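Side-chain contacts in type IV pilus assembly protein PilF (PDB 5OIU), which probably hydrolyses ATP as a hexameric AAA+ motor that powers the assembly of type IV pili: residues 117-121 and 122-126; 160-163 and 164-168; 196-200 and 201-205; 218-222 and 223-227. All blocks are in the same frame, centred on the assembly; numbering follows the deposited sequence.

Contact 1: 117-121 and 122-126; sequences DIPEI and EDLGF
The chain between E120 and D123 folds back in a single 3-10 turn, with D123 N donating to E120 O over 3.0 Å (N-H...O 162°); a weak bond from L124 N to I121 O, 3.4 Å long, continues it. The turn brings I121 and L124 together on its buried side, where the CG2 methyl of the beta-branched I121 lies against L124 CD1 at 4.1 Å. P119 closes the other flank, its CG meeting L124 CD2 at 4.4 Å, a place where a rigid apolar ring fits. The chain of E122 bends at chi2 (87°), which folds its carboxylate back along I121: OE1 sits 3.7 Å from I121 CG1, and OE2 lies 3.5 Å from E120 CB. E120 OE1 and E122 OE2 are 4.8 Å apart, like charges that R165 on helix 155-166 bridges through NH2, which probably offsets their repulsion. L124 CD1 lies in plane at the edge of the F126 ring; H332 and F134 stack with that ring. This tight turn belongs to the loop from strand 104-111 to helix 128-138 in a P-loop ATPase, with the L124 side chain about 5 Å from bound ATP.

Contact 2: 160-163 and 164-168; sequences FSIL and KRIAT
Helix 155-166 starts at the phosphate-binding P-loop, where K155 and S156 line the ATP pocket, and its last turn is built by I162 and L163 with I166 and A167. I166 N donates to I162 O and A167 N to L163 O, both at 3.0 Å. One turn apart, the side chains of I162 and I166 run side by side in the same direction, and I162 CG2 meets I166 CD1 at 3.9 Å. With chi1 at 69°, CG1 of I166 stands between its own N and carbonyl carbon, so that it leans back over I162 O, 3.7 Å away. The helix packs on the central sheet of the P-loop NTPase fold: I162, L163 and I166 all reach I240 of strand 238-243, and L163 and I166 also touch I214 of strand 214-217, so beta-branched and leucine side chains suit this face. The polar residues take the opposite duty, facing the loop that precedes helix 128-138. S161 OG is bonded to P119 O, a short hydroxyl suited to so close an approach, while K164, extended through chi2 and chi3 and bent at chi4, carries NZ to I118 O. At the end the chain leaves the helix through an inverse gamma turn centred on A167, closed by a weak bond from T168 N to I166 O; the small methyl of A167 lies only 3.2 Å from L163 O.

Contact 3: 196-200 and 201-205; sequences AGLTF and ARALR
T199 caps the start of helix 200-206: its OG1 accepts from R202 N at 3.1 Å, with a fairly straight N-H...O angle of 157°. The hydroxyl can do so because chi1 of 52° sets it between the T199 nitrogen and carbonyl carbon, turned toward the R202 amide in the first turn of the helix. T199 and R202 meet at about a right angle, and the same OG1 touches R202 CB at 3.2 Å. The backbone carbonyl of T199 opens the regular pattern by accepting from A203 N at 3.0 Å. Around this N-cap lies a hydrophobic staple, formed by the residue before the cap and the fourth of the helix: L198 CD1 rests on A203 CB at 3.7 Å, and the small alanine lets the leucine come close. Further out, G197 and L198 form a G1 beta bulge facing N193, and glycine fits the positive phi of 99° there. Beyond them R76 of a neighbouring subunit packs on A196 and L198, and L77 of that subunit on R202, placing the cap at a subunit boundary. On the inner side the large ring of F200 packs on I176 of strand 173-177 and on E219 and R221. The helix continues with L204 N donating to F200 O at 2.8 Å.

Contact 4: 218-222 and 223-227; sequences GEIRD and SETAK
The carboxylate of D222 is gripped through one oxygen by T225, making D222 the N-cap of helix 223-235. T225 N reaches OD1 nearly along its C-O axis at 2.7 Å, while T225 OG1 donates to the same oxygen at 2.8 Å from the syn side, 31° out of the carboxylate plane. Two donors from one residue thus fix the rotation of the carboxylate, and D222 and T225 cross at about a right angle. Aspartate suits the place because its short chain, with chi1 at 60°, brings OD1 back over the first turn; its negative charge would also probably favour the positive end of the helix dipole. A guanidinium and a carboxylate meet just upstream: R221 NH1 forms a salt bridge with E219 OE1, 3.2 Å away, approaching from above the glutamate plane, and its NH1 also pairs with D178. This loop follows strand 214-217 in what is probably the Walker B region of the family, consistent with the side chain of E219 lying about 7 Å from both ATP and the magnesium ion. S223, first in the helix, sends OG to M258 O. Backbone bonding starts with A226 N donating to D222 O at 3.2 Å, and on the buried side of the turn the small methyl of A226 leaves room for the branched I220, whose CG2 lies 3.6 Å from A226 CB.

In the fold
The four contacts follow one another along the chain and fall into two touching pairs, in each of which the centres are 11 Å apart. Contacts 1 and 2 join the loop before helix 128-138 to helix 155-166; contacts 3 and 4 join the starts of helices 200-206 and 223-235, with F200 resting on R221 and T225. The mixed sheet lies between the pairs: contact 2 covers I214 and M216 of strand 214-217, contact 3 I215 and V217. Contacts 2 and 4 come within about 7 Å at their nearest atoms, whereas the centres of 1 and 3 are 31 Å apart. Elements on both faces of the sheet thus lie near the nucleotide.

Contact 1: 117-121 and 122-126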
loop_
_atom_site.group_PDB
_atom_site.type_symbol
_atom_site.label_atom_id
_atom_site.label_comp_id
_atom_site.label_asym_id
_atom_site.label_seq_id
_atom_site.Cartn_x
_atom_site.Cartn_y
_atom_site.Cartn_z
ATOM N N ASP C 117 -5.245 8.820 45.362
ATOM C CA ASP C 117 -5.152 10.179 44.876
ATOM C C ASP C 117 -4.151 10.240 43.727
ATOM O O ASP C 117 -3.285 9.367 43.565
ATOM C CB ASP C 117 -4.757 11.116 46.013
ATOM C CG ASP C 117 -5.783 11.122 47.118
ATOM O OD1 ASP C 117 -6.952 10.803 46.799
ATOM O OD2 ASP C 117 -5.433 11.422 48.287
ATOM N N ILE C 118 -4.301 11.261 42.898
ATOM C CA ILE C 118 -3.364 11.411 41.786
ATOM C C ILE C 118 -2.018 11.872 42.339
ATOM O O ILE C 118 -1.966 12.865 43.087
ATOM C CB ILE C 118 -3.920 12.392 40.751
ATOM C CG1 ILE C 118 -5.324 11.960 40.334
ATOM C CG2 ILE C 118 -3.011 12.470 39.516
ATOM C CD1 ILE C 118 -6.247 13.116 40.065
ATOM N N PRO C 119 -0.925 11.188 42.016
ATOM C CA PRO C 119 0.389 11.534 42.556
ATOM C C PRO C 119 1.120 12.562 41.698
ATOM O O PRO C 119 0.737 12.861 40.562
ATOM C CB PRO C 119 1.123 10.195 42.504
ATOM C CG PRO C 119 0.552 9.533 41.264
ATOM C CD PRO C 119 -0.842 10.079 41.054
ATOM N N GLU C 120 2.194 13.097 42.269
ATOM C CA GLU C 120 3.126 13.883 41.481
ATOM C C GLU C 120 3.848 12.969 40.498
ATOM O O GLU C 120 3.997 11.768 40.731
ATOM C CB GLU C 120 4.125 14.599 42.389
ATOM C CG GLU C 120 3.514 15.721 43.266
ATOM C CD GLU C 120 2.632 16.704 42.481
ATOM O OE1 GLU C 120 3.052 17.209 41.401
ATOM O OE2 GLU C 120 1.501 16.970 42.951
ATOM N N ILE C 121 4.315 13.546 39.392
ATOM C CA ILE C 121 4.916 12.732 38.346
ATOM C C ILE C 121 6.141 11.958 38.827
ATOM O O ILE C 121 6.577 11.017 38.156
ATOM C CB ILE C 121 5.273 13.598 37.132
ATOM C CG1 ILE C 121 6.143 14.764 37.562
ATOM C CG2 ILE C 121 4.019 14.047 36.379
ATOM C CD1 ILE C 121 6.915 15.326 36.389
ATOM N N GLU C 122 6.709 12.329 39.975
ATOM C CA GLU C 122 7.922 11.692 40.474
ATOM C C GLU C 122 7.647 10.366 41.170
ATOM O O GLU C 122 8.593 9.605 41.405
ATOM C CB GLU C 122 8.665 12.640 41.423
ATOM C CG GLU C 122 9.346 13.815 40.709
ATOM C CD GLU C 122 8.426 15.026 40.513
ATOM O OE1 GLU C 122 8.819 15.948 39.753
ATOM O OE2 GLU C 122 7.317 15.050 41.111
ATOM N N ASP C 123 6.387 10.077 41.499
ATOM C CA ASP C 123 5.981 8.783 42.035
ATOM C C ASP C 123 5.217 7.954 41.004
ATOM O O ASP C 123 4.372 7.134 41.368
ATOM C CB ASP C 123 5.119 8.954 43.288
ATOM C CG ASP C 123 5.709 9.941 44.280
ATOM O OD1 ASP C 123 6.872 9.718 44.672
ATOM O OD2 ASP C 123 5.016 10.926 44.667
ATOM N N LEU C 124 5.472 8.170 39.717
ATOM C CA LEU C 124 4.802 7.387 38.689
ATOM C C LEU C 124 5.544 6.113 38.346
ATOM O O LEU C 124 5.075 5.372 37.479
ATOM C CB LEU C 124 4.627 8.202 37.409
ATOM C CG LEU C 124 3.421 9.122 37.359
ATOM C CD1 LEU C 124 3.494 9.958 36.084
ATOM C CD2 LEU C 124 2.171 8.308 37.409
ATOM N N GLY C 125 6.703 5.873 38.960
ATOM C CA GLY C 125 7.478 4.672 38.733
ATOM C C GLY C 125 8.496 4.719 37.607
ATOM O O GLY C 125 8.982 3.657 37.204
ATOM N N PHE C 126 8.851 5.902 37.092
ATOM C CA PHE C 126 9.736 5.985 35.934
ATOM C C PHE C 126 11.163 5.614 36.301
ATOM O O PHE C 126 11.649 5.957 37.382
ATOM C CB PHE C 126 9.723 7.394 35.346
ATOM C CG PHE C 126 8.595 7.636 34.421
ATOM C CD1 PHE C 126 8.663 7.226 33.105
ATOM C CD2 PHE C 126 7.448 8.251 34.865
ATOM C CE1 PHE C 126 7.610 7.437 32.243
ATOM C CE2 PHE C 126 6.387 8.472 34.011
ATOM C CZ PHE C 126 6.465 8.071 32.699
#

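Contact 2: 160-163 and 164-168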
loop_
_atom_site.group_PDB
_atom_site.type_symbol
_atom_site.label_atom_id
_atom_site.label_comp_id
_atom_site.label_asym_id
_atom_site.label_seq_id
_atom_site.Cartn_x
_atom_site.Cartn_y
_atom_site.Cartn_z
ATOM N N PHE C 160 -3.421 12.356 34.265
ATOM C CA PHE C 160 -3.809 13.376 35.232
ATOM C C PHE C 160 -2.649 13.783 36.121
ATOM O O PHE C 160 -2.562 14.950 36.526
ATOM C CB PHE C 160 -4.987 12.883 36.043
ATOM C CG PHE C 160 -6.269 13.108 35.353
ATOM C CD1 PHE C 160 -6.875 14.356 35.392
ATOM C CD2 PHE C 160 -6.837 12.106 34.588
ATOM C CE1 PHE C 160 -8.065 14.585 34.714
ATOM C CE2 PHE C 160 -8.027 12.325 33.910
ATOM C CZ PHE C 160 -8.644 13.565 33.974
ATOM N N SER C 161 -1.743 12.848 36.409
ATOM C CA SER C 161 -0.477 13.212 37.030
ATOM C C SER C 161 0.255 14.275 36.216
ATOM O O SER C 161 0.771 15.248 36.775
ATOM C CB SER C 161 0.385 11.969 37.179
ATOM O OG SER C 161 1.517 12.255 37.959
ATOM N N ILE C 162 0.313 14.099 34.890
ATOM C CA ILE C 162 0.918 15.105 34.018
ATOM C C ILE C 162 0.256 16.463 34.239
ATOM O O ILE C 162 0.912 17.452 34.597
ATOM C CB ILE C 162 0.808 14.673 32.546
ATOM C CG1 ILE C 162 1.627 13.408 32.282
ATOM C CG2 ILE C 162 1.193 15.832 31.616
ATOM C CD1 ILE C 162 1.684 13.031 30.822
ATOM N N LEU C 163 -1.068 16.514 34.029
ATOM C CA LEU C 163 -1.839 17.740 34.206
ATOM C C LEU C 163 -1.638 18.347 35.597
ATOM O O LEU C 163 -1.618 19.573 35.745
ATOM C CB LEU C 163 -3.323 17.457 33.949
ATOM C CG LEU C 163 -3.743 17.028 32.530
ATOM C CD1 LEU C 163 -5.253 17.062 32.386
ATOM C CD2 LEU C 163 -3.081 17.870 31.423
ATOM N N LYS C 164 -1.468 17.505 36.624
ATOM C CA LYS C 164 -1.153 18.021 37.954
ATOM C C LYS C 164 0.099 18.889 37.927
ATOM O O LYS C 164 0.153 19.934 38.583
ATOM C CB LYS C 164 -0.981 16.870 38.940
ATOM C CG LYS C 164 -1.437 17.194 40.345
ATOM C CD LYS C 164 -1.432 15.935 41.215
ATOM C CE LYS C 164 -1.781 16.240 42.673
ATOM N NZ LYS C 164 -2.841 15.306 43.170
ATOM N N ARG C 165 1.107 18.493 37.151
ATOM C CA ARG C 165 2.317 19.300 37.081
ATOM C C ARG C 165 2.128 20.537 36.205
ATOM O O ARG C 165 2.476 21.641 36.617
ATOM C CB ARG C 165 3.487 18.466 36.564
ATOM C CG ARG C 165 4.802 19.243 36.488
ATOM C CD ARG C 165 5.232 19.841 37.843
ATOM N NE ARG C 165 5.097 18.897 38.952
ATOM C CZ ARG C 165 6.012 17.998 39.305
ATOM N NH1 ARG C 165 7.153 17.919 38.643
ATOM N NH2 ARG C 165 5.782 17.170 40.318
ATOM N N ILE C 166 1.574 20.385 34.999
ATOM C CA ILE C 166 1.708 21.441 33.998
ATOM C C ILE C 166 0.517 22.390 33.898
ATOM O O ILE C 166 0.632 23.409 33.204
ATOM C CB ILE C 166 2.006 20.858 32.594
ATOM C CG1 ILE C 166 0.784 20.107 32.035
ATOM C CG2 ILE C 166 3.265 19.996 32.623
ATOM C CD1 ILE C 166 0.932 19.640 30.614
ATOM N N ALA C 167 -0.612 22.109 34.551
ATOM C CA ALA C 167 -1.789 22.991 34.448
ATOM C C ALA C 167 -1.728 24.098 35.513
ATOM O O ALA C 167 -2.504 24.167 36.467
ATOM C CB ALA C 167 -3.077 22.179 34.533
ATOM N N THR C 168 -0.793 25.009 35.309
ATOM C CA THR C 168 -0.573 26.117 36.211
ATOM C C THR C 168 -1.644 27.202 36.039
ATOM O O THR C 168 -2.277 27.305 34.985
ATOM C CB THR C 168 0.820 26.662 35.959
ATOM O OG1 THR C 168 0.963 26.936 34.556
ATOM C CG2 THR C 168 1.840 25.611 36.362
#

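Contact 3: 196-200 and 201-205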
loop_
_atom_site.group_PDB
_atom_site.type_symbol
_atom_site.label_atom_id
_atom_site.label_comp_id
_atom_site.label_asym_id
_atom_site.label_seq_id
_atom_site.Cartn_x
_atom_site.Cartn_y
_atom_site.Cartn_z
ATOM N N ALA C 196 -27.133 14.435 23.773
ATOM C CA ALA C 196 -27.196 15.830 23.363
ATOM C C ALA C 196 -26.538 16.062 22.018
ATOM O O ALA C 196 -26.862 17.047 21.344
ATOM C CB ALA C 196 -26.540 16.733 24.413
ATOM N N GLY C 197 -25.652 15.168 21.598
ATOM C CA GLY C 197 -24.837 15.382 20.422
ATOM C C GLY C 197 -23.432 15.867 20.703
ATOM O O GLY C 197 -22.718 16.216 19.755
ATOM N N LEU C 198 -23.018 15.892 21.979
ATOM C CA LEU C 198 -21.696 16.353 22.414
ATOM C C LEU C 198 -20.687 15.218 22.268
ATOM O O LEU C 198 -20.273 14.569 23.231
ATOM C CB LEU C 198 -21.747 16.872 23.849
ATOM C CG LEU C 198 -20.513 17.688 24.256
ATOM C CD1 LEU C 198 -20.186 18.726 23.193
ATOM C CD2 LEU C 198 -20.688 18.342 25.609
ATOM N N THR C 199 -20.276 14.991 21.026
ATOM C CA THR C 199 -19.224 14.041 20.734
ATOM C C THR C 199 -17.861 14.608 21.101
ATOM O O THR C 199 -17.698 15.801 21.381
ATOM C CB THR C 199 -19.219 13.684 19.254
ATOM O OG1 THR C 199 -19.192 14.902 18.490
ATOM C CG2 THR C 199 -20.451 12.855 18.899
ATOM N N PHE C 200 -16.864 13.725 21.072
ATOM C CA PHE C 200 -15.484 14.171 21.159
ATOM C C PHE C 200 -15.220 15.269 20.145
ATOM O O PHE C 200 -14.800 16.376 20.498
ATOM C CB PHE C 200 -14.537 12.987 20.943
ATOM C CG PHE C 200 -14.203 12.229 22.212
ATOM C CD1 PHE C 200 -13.376 12.781 23.167
ATOM C CD2 PHE C 200 -14.708 10.968 22.433
ATOM C CE1 PHE C 200 -13.064 12.107 24.318
ATOM C CE2 PHE C 200 -14.389 10.269 23.588
ATOM C CZ PHE C 200 -13.571 10.845 24.531
ATOM N N ALA C 201 -15.512 14.990 18.873
ATOM C CA ALA C 201 -15.170 15.933 17.816
ATOM C C ALA C 201 -15.895 17.248 18.002
ATOM O O ALA C 201 -15.295 18.313 17.854
ATOM C CB ALA C 201 -15.493 15.346 16.438
ATOM N N ARG C 202 -17.191 17.198 18.317
ATOM C CA ARG C 202 -17.960 18.430 18.433
ATOM C C ARG C 202 -17.463 19.283 19.598
ATOM O O ARG C 202 -17.333 20.508 19.465
ATOM C CB ARG C 202 -19.444 18.112 18.588
ATOM C CG ARG C 202 -20.296 19.315 18.951
ATOM C CD ARG C 202 -20.508 20.228 17.755
ATOM N NE ARG C 202 -21.449 21.308 18.053
ATOM C CZ ARG C 202 -22.757 21.133 18.236
ATOM N NH1 ARG C 202 -23.297 19.916 18.143
ATOM N NH2 ARG C 202 -23.531 22.182 18.506
ATOM N N ALA C 203 -17.151 18.650 20.737
ATOM C CA ALA C 203 -16.547 19.379 21.850
ATOM C C ALA C 203 -15.169 19.923 21.480
ATOM O O ALA C 203 -14.857 21.088 21.749
ATOM C CB ALA C 203 -16.449 18.476 23.078
ATOM N N LEU C 204 -14.328 19.093 20.859
ATOM C CA LEU C 204 -12.949 19.496 20.599
ATOM C C LEU C 204 -12.897 20.698 19.655
ATOM O O LEU C 204 -12.058 21.598 19.815
ATOM C CB LEU C 204 -12.170 18.309 20.030
ATOM C CG LEU C 204 -10.639 18.321 19.980
ATOM C CD1 LEU C 204 -10.090 18.860 21.278
ATOM C CD2 LEU C 204 -10.068 16.930 19.670
ATOM N N ARG C 205 -13.803 20.743 18.676
ATOM C CA ARG C 205 -13.871 21.886 17.773
ATOM C C ARG C 205 -14.298 23.155 18.510
ATOM O O ARG C 205 -13.780 24.246 18.242
ATOM C CB ARG C 205 -14.830 21.580 16.623
ATOM C CG ARG C 205 -14.515 22.339 15.361
ATOM C CD ARG C 205 -15.330 21.791 14.166
ATOM N NE ARG C 205 -14.743 20.654 13.435
ATOM C CZ ARG C 205 -13.553 20.658 12.822
ATOM N NH1 ARG C 205 -12.765 21.742 12.869
ATOM N NH2 ARG C 205 -13.138 19.561 12.168
#

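Contact 4: 218-222 and 223-227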
loop_
_atom_site.group_PDB
_atom_site.type_symbol
_atom_site.label_atom_id
_atom_site.label_comp_id
_atom_site.label_asym_id
_atom_site.label_seq_id
_atom_site.Cartn_x
_atom_site.Cartn_y
_atom_site.Cartn_z
ATOM N N GLY C 218 -9.620 12.697 26.150
ATOM C CA GLY C 218 -9.634 11.479 26.948
ATOM C C GLY C 218 -9.432 10.223 26.127
ATOM O O GLY C 218 -8.867 9.233 26.616
ATOM N N GLU C 219 -9.883 10.246 24.873
ATOM C CA GLU C 219 -9.739 9.110 23.974
ATOM C C GLU C 219 -9.811 9.611 22.541
ATOM O O GLU C 219 -10.787 10.268 22.160
ATOM C CB GLU C 219 -10.829 8.069 24.240
ATOM C CG GLU C 219 -10.339 6.650 24.257
ATOM C CD GLU C 219 -11.415 5.646 23.863
ATOM O OE1 GLU C 219 -12.559 5.756 24.375
ATOM O OE2 GLU C 219 -11.110 4.749 23.034
ATOM N N ILE C 220 -8.770 9.315 21.764
ATOM C CA ILE C 220 -8.778 9.503 20.321
ATOM C C ILE C 220 -9.284 8.196 19.724
ATOM O O ILE C 220 -8.526 7.240 19.571
ATOM C CB ILE C 220 -7.394 9.854 19.775
ATOM C CG1 ILE C 220 -6.867 11.153 20.395
ATOM C CG2 ILE C 220 -7.449 9.951 18.234
ATOM C CD1 ILE C 220 -5.646 11.726 19.684
ATOM N N ARG C 221 -10.567 8.154 19.376
ATOM C CA ARG C 221 -11.152 6.932 18.850
ATOM C C ARG C 221 -11.960 7.150 17.578
ATOM O O ARG C 221 -12.739 6.276 17.200
ATOM C CB ARG C 221 -12.032 6.259 19.909
ATOM C CG ARG C 221 -13.070 7.161 20.504
ATOM C CD ARG C 221 -14.228 6.364 21.064
ATOM N NE ARG C 221 -15.419 7.190 21.287
ATOM C CZ ARG C 221 -16.020 7.321 22.468
ATOM N NH1 ARG C 221 -15.538 6.674 23.536
ATOM N NH2 ARG C 221 -17.101 8.090 22.582
ATOM N N ASP C 222 -11.823 8.283 16.911
ATOM C CA ASP C 222 -12.404 8.401 15.589
ATOM C C ASP C 222 -11.498 9.301 14.769
ATOM O O ASP C 222 -10.570 9.919 15.299
ATOM C CB ASP C 222 -13.865 8.886 15.637
ATOM C CG ASP C 222 -14.026 10.246 16.280
ATOM O OD1 ASP C 222 -13.373 11.227 15.847
ATOM O OD2 ASP C 222 -14.853 10.333 17.213
ATOM N N SER C 223 -11.736 9.336 13.477
ATOM C CA SER C 223 -10.924 10.106 12.586
ATOM C C SER C 223 -11.019 11.615 12.784
ATOM O O SER C 223 -10.035 12.233 12.955
ATOM C CB SER C 223 -11.161 9.669 11.148
ATOM O OG SER C 223 -10.729 8.343 10.965
ATOM N N GLU C 224 -12.210 12.186 12.769
ATOM C CA GLU C 224 -12.401 13.620 12.997
ATOM C C GLU C 224 -11.665 14.103 14.244
ATOM O O GLU C 224 -11.024 15.168 14.227
ATOM C CB GLU C 224 -13.898 13.930 13.104
ATOM C CG GLU C 224 -14.351 15.185 12.371
ATOM C CD GLU C 224 -13.827 15.248 10.919
ATOM O OE1 GLU C 224 -13.669 14.171 10.276
ATOM O OE2 GLU C 224 -13.573 16.380 10.417
ATOM N N THR C 225 -11.724 13.314 15.327
ATOM C CA THR C 225 -11.055 13.685 16.571
ATOM C C THR C 225 -9.542 13.662 16.416
ATOM O O THR C 225 -8.853 14.577 16.882
ATOM C CB THR C 225 -11.484 12.755 17.713
ATOM O OG1 THR C 225 -12.889 12.930 17.980
ATOM C CG2 THR C 225 -10.670 13.031 18.969
ATOM N N ALA C 226 -9.004 12.626 15.766
ATOM C CA ALA C 226 -7.564 12.582 15.541
ATOM C C ALA C 226 -7.106 13.776 14.711
ATOM O O ALA C 226 -6.034 14.342 14.954
ATOM C CB ALA C 226 -7.165 11.272 14.861
ATOM N N LYS C 227 -7.904 14.181 13.728
ATOM C CA LYS C 227 -7.462 15.275 12.878
ATOM C C LYS C 227 -7.546 16.605 13.620
ATOM O O LYS C 227 -6.601 17.400 13.574
ATOM C CB LYS C 227 -8.260 15.293 11.568
ATOM C CG LYS C 227 -7.464 14.795 10.331
ATOM C CD LYS C 227 -6.426 15.857 9.819
ATOM C CE LYS C 227 -5.391 15.297 8.796
ATOM N NZ LYS C 227 -4.025 15.875 8.965
#